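Local coordinates for protein inner kinetochore subunit cnp3 (PDB 6O2D) that serves in the inner kinetochore as an adaptor that binds centromeric DNA and supports assembly of the outer kinetochore, this chain being its dimeric cupin domain, at residues Tyr39-Val44 with Ala68-Met73; Leu54-Leu59 with Leu135-Ala140. All blocks are in the same frame, centred on the assembly; numbering follows the deposited sequence.

Contact 1 (39-44 with 68-73) and contact 2 (54-59 with 135-140) lie around strand 66-73, which runs between 55-62 and 133-140 in one cupin sheet, their centres about 7 Å apart. Strand 66-73 belongs to contact 1, and its two neighbours, 55-62 and 133-140, make contact 2 across it. A probable backbone hydrogen bond from Leu59 N to Ala68 O, 2.9 Å long, is one of the ties between them. The contacts use opposite faces of the sheet: Val70 meets the segment 39-44 on the face turned to the second subunit, whereas Tyr137 and Phe56 line the other face, probably the side of the inner cupin pocket. Both contacts also touch the second subunit.

Contact 1: residues Tyr39-Val44 with Ala68-Met73; sequences YSLPSV and AGVVEM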
loop_
_atom_site.group_PDB
_atom_site.type_symbol
_atom_site.label_atom_id
_atom_site.label_comp_id
_atom_site.label_asym_id
_atom_site.label_seq_id
_atom_site.Cartn_x
_atom_site.Cartn_y
_atom_site.Cartn_z
ATOM N N TYR B 39 8.600 -9.927 1.608
ATOM C CA TYR B 39 8.415 -10.635 2.868
ATOM C C TYR B 39 7.150 -11.472 2.790
ATOM O O TYR B 39 6.149 -11.059 2.195
ATOM C CB TYR B 39 8.260 -9.707 4.079
ATOM C CG TYR B 39 9.439 -8.832 4.428
ATOM C CD1 TYR B 39 9.648 -7.623 3.771
ATOM C CD2 TYR B 39 10.310 -9.182 5.453
ATOM C CE1 TYR B 39 10.712 -6.804 4.102
ATOM C CE2 TYR B 39 11.379 -8.363 5.793
ATOM C CZ TYR B 39 11.571 -7.177 5.111
ATOM O OH TYR B 39 12.626 -6.350 5.432
ATOM N N SER B 40 7.184 -12.629 3.440
ATOM C CA SER B 40 5.976 -13.399 3.702
ATOM C C SER B 40 5.482 -12.994 5.086
ATOM O O SER B 40 6.094 -13.353 6.097
ATOM C CB SER B 40 6.254 -14.896 3.622
ATOM O OG SER B 40 5.093 -15.644 3.930
ATOM N N LEU B 41 4.383 -12.236 5.126
ATOM C CA LEU B 41 3.897 -11.669 6.384
ATOM C C LEU B 41 3.694 -12.687 7.506
ATOM O O LEU B 41 4.086 -12.380 8.642
ATOM C CB LEU B 41 2.597 -10.893 6.126
ATOM C CG LEU B 41 2.718 -9.737 5.127
ATOM C CD1 LEU B 41 1.446 -8.936 5.043
ATOM C CD2 LEU B 41 3.848 -8.830 5.510
ATOM N N PRO B 42 3.141 -13.885 7.283
ATOM C CA PRO B 42 2.999 -14.823 8.410
ATOM C C PRO B 42 4.295 -15.103 9.162
ATOM O O PRO B 42 4.246 -15.364 10.371
ATOM C CB PRO B 42 2.456 -16.091 7.737
ATOM C CG PRO B 42 1.762 -15.603 6.526
ATOM C CD PRO B 42 2.590 -14.455 6.039
ATOM N N SER B 43 5.451 -15.023 8.503
ATOM C CA SER B 43 6.728 -15.345 9.127
ATOM C C SER B 43 7.486 -14.121 9.651
ATOM O O SER B 43 8.640 -14.264 10.078
ATOM C CB SER B 43 7.614 -16.111 8.138
ATOM O OG SER B 43 6.858 -17.009 7.338
ATOM N N VAL B 44 6.865 -12.939 9.657
ATOM C CA VAL B 44 7.512 -11.719 10.142
ATOM C C VAL B 44 7.380 -11.624 11.657
ATOM O O VAL B 44 6.290 -11.823 12.208
ATOM C CB VAL B 44 6.907 -10.475 9.469
ATOM C CG1 VAL B 44 7.458 -9.210 10.109
ATOM C CG2 VAL B 44 7.169 -10.478 7.977
ATOM N N ALA B 68 5.701 1.071 4.554
ATOM C CA ALA B 68 4.695 0.013 4.616
ATOM C C ALA B 68 5.116 -1.082 5.591
ATOM O O ALA B 68 6.311 -1.322 5.809
ATOM C CB ALA B 68 4.428 -0.583 3.231
ATOM N N GLY B 69 4.122 -1.761 6.153
ATOM C CA GLY B 69 4.402 -2.795 7.124
ATOM C C GLY B 69 3.196 -3.662 7.410
ATOM O O GLY B 69 2.216 -3.664 6.663
ATOM N N VAL B 70 3.287 -4.402 8.518
ATOM C CA VAL B 70 2.235 -5.314 8.942
ATOM C C VAL B 70 1.908 -5.051 10.404
ATOM O O VAL B 70 2.804 -4.812 11.224
ATOM C CB VAL B 70 2.633 -6.795 8.719
ATOM C CG1 VAL B 70 4.008 -7.092 9.302
ATOM C CG2 VAL B 70 1.582 -7.751 9.296
ATOM N N VAL B 71 0.610 -5.063 10.709
ATOM C CA VAL B 71 0.078 -4.964 12.061
ATOM C C VAL B 71 -0.836 -6.163 12.273
ATOM O O VAL B 71 -1.592 -6.536 11.368
ATOM C CB VAL B 71 -0.696 -3.638 12.290
ATOM C CG1 VAL B 71 -1.545 -3.694 13.566
ATOM C CG2 VAL B 71 0.248 -2.450 12.317
ATOM N N GLU B 72 -0.749 -6.769 13.468
ATOM C CA GLU B 72 -1.654 -7.819 13.929
ATOM C C GLU B 72 -2.342 -7.371 15.210
ATOM O O GLU B 72 -1.728 -6.706 16.044
ATOM C CB GLU B 72 -0.944 -9.143 14.234
ATOM C CG GLU B 72 -1.920 -10.212 14.675
ATOM C CD GLU B 72 -1.256 -11.451 15.123
ATOM O OE1 GLU B 72 -0.341 -11.899 14.403
ATOM O OE2 GLU B 72 -1.624 -11.949 16.206
HETATM N N MSE B 73 -3.603 -7.757 15.380
HETATM C CA MSE B 73 -4.330 -7.412 16.594
HETATM C C MSE B 73 -4.931 -8.654 17.234
HETATM O O MSE B 73 -5.731 -9.361 16.616
HETATM C CB MSE B 73 -5.409 -6.400 16.249
HETATM C CG MSE B 73 -4.778 -5.074 15.938
HETATM SE SE MSE B 73 -6.052 -3.663 15.735
HETATM C CE MSE B 73 -6.755 -4.100 13.977
#
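A 3-10 turn at the end of strand 32-40 sets Leu41 and Val44 against Val70, on the dimer-facing side of the cupin sheet. The turn is closed by Ser43 N to Ser40 O and Val44 N to Leu41 O, each 3.0 Å, and this winding brings two residues three positions apart to bear on one valine. Leu41 holds its CG beside the backbone N and anti to the carbonyl carbon (chi1 -59°), a rotation that swings the isobutyl group toward strand 66-73, where CD2 lies 4.0 Å from Val70 CB. The same methyl lies 4.2 Å from Val70 CG1. Val44 CG1 comes to the same branch, 4.1 Å from Val70 CG1, so both turn residues share this methyl. In both pairs the side chains slide past one another, pointing in opposite directions, and the contact is purely apolar.

Within the cupin fold Val70 sits on the strand next to the edge strand 55-62, whose Ala57 and Leu59 extend the same apolar patch beneath Val44 and Leu41. Branched side chains suit such a place, since a short valine fills the floor while the longer leucine spans the gap from the turn. Leu41 also packs on Val114 of the second subunit, and just before it Tyr39 and Ser40 pair with an antiparallel strand of that subunit. On the same strand as Val70, Glu72 OE2 forms a salt bridge with Lys55 NZ.

Contact 2: residues Leu54-Leu59 with Leu135-Ala140; sequences LKFASL and LYYTHA
Strands 55-59 and 135-140 approach to 9.1 Å between axes and diverge by 54° in N-to-C direction, the twist expected of two like-directed strands separated by one antiparallel strand. Strand 66-73 fills that gap, so that the contact depends on a side chain long enough to cross it. Tyr137 does so: its CG stands between the backbone N and the carbonyl carbon (chi1 77°), a rotation that lays the ring across the sheet instead of lifting it away. The ring passes over Gly69, whose lack of a side chain gives it a path, and carries the hydroxyl to the edge strand.

There the OH touches Ser58 CA at 3.6 Å and Ser58 CB at 3.7 Å. It also meets the edge of the Phe56 ring, near the ring plane, with Phe56 CD2 3.7 Å away. The two aromatic side chains cross obliquely, and Phe56 CD2 lies 4.4 Å from Tyr137 CE2. The carbonyl oxygen of Ala57, 4.1 Å from Tyr137 OH, is in loose contact only. A small serine lets the phenol end settle against the backbone, while the edge of the Phe56 ring, whose C-H hydrogens are slightly positive, is a tolerable neighbour for the hydroxyl oxygen.

Behind this pair Val71 packs against both Phe56 and Tyr137, and Phe91 of strand 88-95 touches the tyrosine as well. Alternate residues face the other way: Ala57 packs on Val44, and Tyr136 OH hydrogen-bonds Ser90 OG of the second subunit. An aromatic ring folded over the glycine of a neighbouring antiparallel strand is the aromatic rescue of glycine, here placed in the cupin sheet on the face away from the dimer partner.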
loop_
_atom_site.group_PDB
_atom_site.type_symbol
_atom_site.label_atom_id
_atom_site.label_comp_id
_atom_site.label_asym_id
_atom_site.label_seq_id
_atom_site.Cartn_x
_atom_site.Cartn_y
_atom_site.Cartn_z
ATOM N N LEU B 54 -1.056 -3.872 20.345
ATOM C CA LEU B 54 -0.998 -4.289 18.952
ATOM C C LEU B 54 0.439 -4.595 18.545
ATOM O O LEU B 54 1.398 -4.202 19.203
ATOM C CB LEU B 54 -1.604 -3.266 17.983
ATOM C CG LEU B 54 -0.907 -1.933 17.625
ATOM C CD1 LEU B 54 0.134 -2.065 16.537
ATOM C CD2 LEU B 54 -1.929 -0.865 17.242
ATOM N N LYS B 55 0.576 -5.216 17.386
ATOM C CA LYS B 55 1.844 -5.681 16.859
ATOM C C LYS B 55 2.161 -4.894 15.606
ATOM O O LYS B 55 1.265 -4.412 14.917
ATOM C CB LYS B 55 1.724 -7.196 16.557
ATOM C CG LYS B 55 1.013 -8.064 17.745
ATOM C CD LYS B 55 1.743 -9.236 18.225
ATOM C CE LYS B 55 0.629 -10.267 18.112
ATOM N NZ LYS B 55 0.848 -11.711 17.904
ATOM N N PHE B 56 3.443 -4.715 15.351
ATOM C CA PHE B 56 3.744 -4.168 14.055
ATOM C C PHE B 56 5.201 -4.426 13.740
ATOM O O PHE B 56 6.030 -4.716 14.615
ATOM C CB PHE B 56 3.363 -2.685 13.947
ATOM C CG PHE B 56 4.466 -1.747 14.219
ATOM C CD1 PHE B 56 5.036 -1.707 15.468
ATOM C CD2 PHE B 56 4.918 -0.873 13.235
ATOM C CE1 PHE B 56 6.045 -0.852 15.740
ATOM C CE2 PHE B 56 5.930 -0.006 13.501
ATOM C CZ PHE B 56 6.497 0.005 14.760
ATOM N N ALA B 57 5.477 -4.330 12.452
ATOM C CA ALA B 57 6.829 -4.285 11.943
ATOM C C ALA B 57 6.777 -3.479 10.658
ATOM O O ALA B 57 5.938 -3.738 9.789
ATOM C CB ALA B 57 7.382 -5.695 11.703
ATOM N N SER B 58 7.656 -2.497 10.556
ATOM C CA SER B 58 7.834 -1.760 9.315
ATOM C C SER B 58 8.735 -2.586 8.401
ATOM O O SER B 58 9.839 -2.973 8.795
ATOM C CB SER B 58 8.407 -0.370 9.594
ATOM O OG SER B 58 9.819 -0.385 9.671
ATOM N N LEU B 59 8.248 -2.886 7.200
ATOM C CA LEU B 59 8.924 -3.777 6.261
ATOM C C LEU B 59 9.656 -3.034 5.153
ATOM O O LEU B 59 10.831 -3.306 4.898
ATOM C CB LEU B 59 7.903 -4.734 5.647
ATOM C CG LEU B 59 7.305 -5.696 6.666
ATOM C CD1 LEU B 59 6.171 -6.438 6.033
ATOM C CD2 LEU B 59 8.361 -6.671 7.184
ATOM N N LEU B 135 -2.976 -7.069 9.386
ATOM C CA LEU B 135 -3.189 -6.056 8.355
ATOM C C LEU B 135 -1.893 -5.695 7.657
ATOM O O LEU B 135 -0.841 -5.604 8.287
ATOM C CB LEU B 135 -3.789 -4.773 8.925
ATOM C CG LEU B 135 -4.978 -4.785 9.870
ATOM C CD1 LEU B 135 -4.929 -3.547 10.781
ATOM C CD2 LEU B 135 -6.255 -4.840 9.059
ATOM N N TYR B 136 -2.013 -5.404 6.366
ATOM C CA TYR B 136 -0.953 -4.771 5.595
ATOM C C TYR B 136 -1.230 -3.274 5.513
ATOM O O TYR B 136 -2.276 -2.867 4.996
ATOM C CB TYR B 136 -0.876 -5.384 4.196
ATOM C CG TYR B 136 0.074 -4.660 3.282
ATOM C CD1 TYR B 136 1.439 -4.682 3.525
ATOM C CD2 TYR B 136 -0.387 -3.951 2.185
ATOM C CE1 TYR B 136 2.318 -4.031 2.701
ATOM C CE2 TYR B 136 0.495 -3.288 1.349
ATOM C CZ TYR B 136 1.843 -3.334 1.617
ATOM O OH TYR B 136 2.734 -2.678 0.806
ATOM N N TYR B 137 -0.310 -2.455 6.020
ATOM C CA TYR B 137 -0.515 -1.012 6.030
ATOM C C TYR B 137 0.504 -0.307 5.147
ATOM O O TYR B 137 1.635 -0.770 4.972
ATOM C CB TYR B 137 -0.448 -0.430 7.456
ATOM C CG TYR B 137 0.949 -0.271 8.041
ATOM C CD1 TYR B 137 1.725 0.855 7.769
ATOM C CD2 TYR B 137 1.480 -1.235 8.890
ATOM C CE1 TYR B 137 3.003 0.997 8.299
ATOM C CE2 TYR B 137 2.752 -1.096 9.438
ATOM C CZ TYR B 137 3.510 0.016 9.134
ATOM O OH TYR B 137 4.774 0.150 9.676
ATOM N N THR B 138 0.083 0.825 4.592
ATOM C CA THR B 138 0.977 1.762 3.934
ATOM C C THR B 138 0.588 3.155 4.398
ATOM O O THR B 138 -0.599 3.441 4.577
ATOM C CB THR B 138 0.900 1.664 2.397
ATOM O OG1 THR B 138 -0.325 2.237 1.936
ATOM C CG2 THR B 138 0.953 0.202 1.932
ATOM N N HIS B 139 1.579 4.018 4.596
ATOM C CA HIS B 139 1.310 5.439 4.741
ATOM C C HIS B 139 2.233 6.220 3.822
ATOM O O HIS B 139 3.335 5.773 3.488
ATOM C CB HIS B 139 1.432 5.935 6.200
ATOM C CG HIS B 139 2.781 5.749 6.811
ATOM N ND1 HIS B 139 3.062 4.722 7.687
ATOM C CD2 HIS B 139 3.915 6.481 6.715
ATOM C CE1 HIS B 139 4.319 4.812 8.081
ATOM N NE2 HIS B 139 4.860 5.872 7.505
ATOM N N ALA B 140 1.711 7.341 3.326
ATOM C CA ALA B 140 2.386 8.158 2.332
ATOM C C ALA B 140 2.077 9.622 2.607
ATOM O O ALA B 140 1.055 9.962 3.211
ATOM C CB ALA B 140 1.969 7.768 0.908
#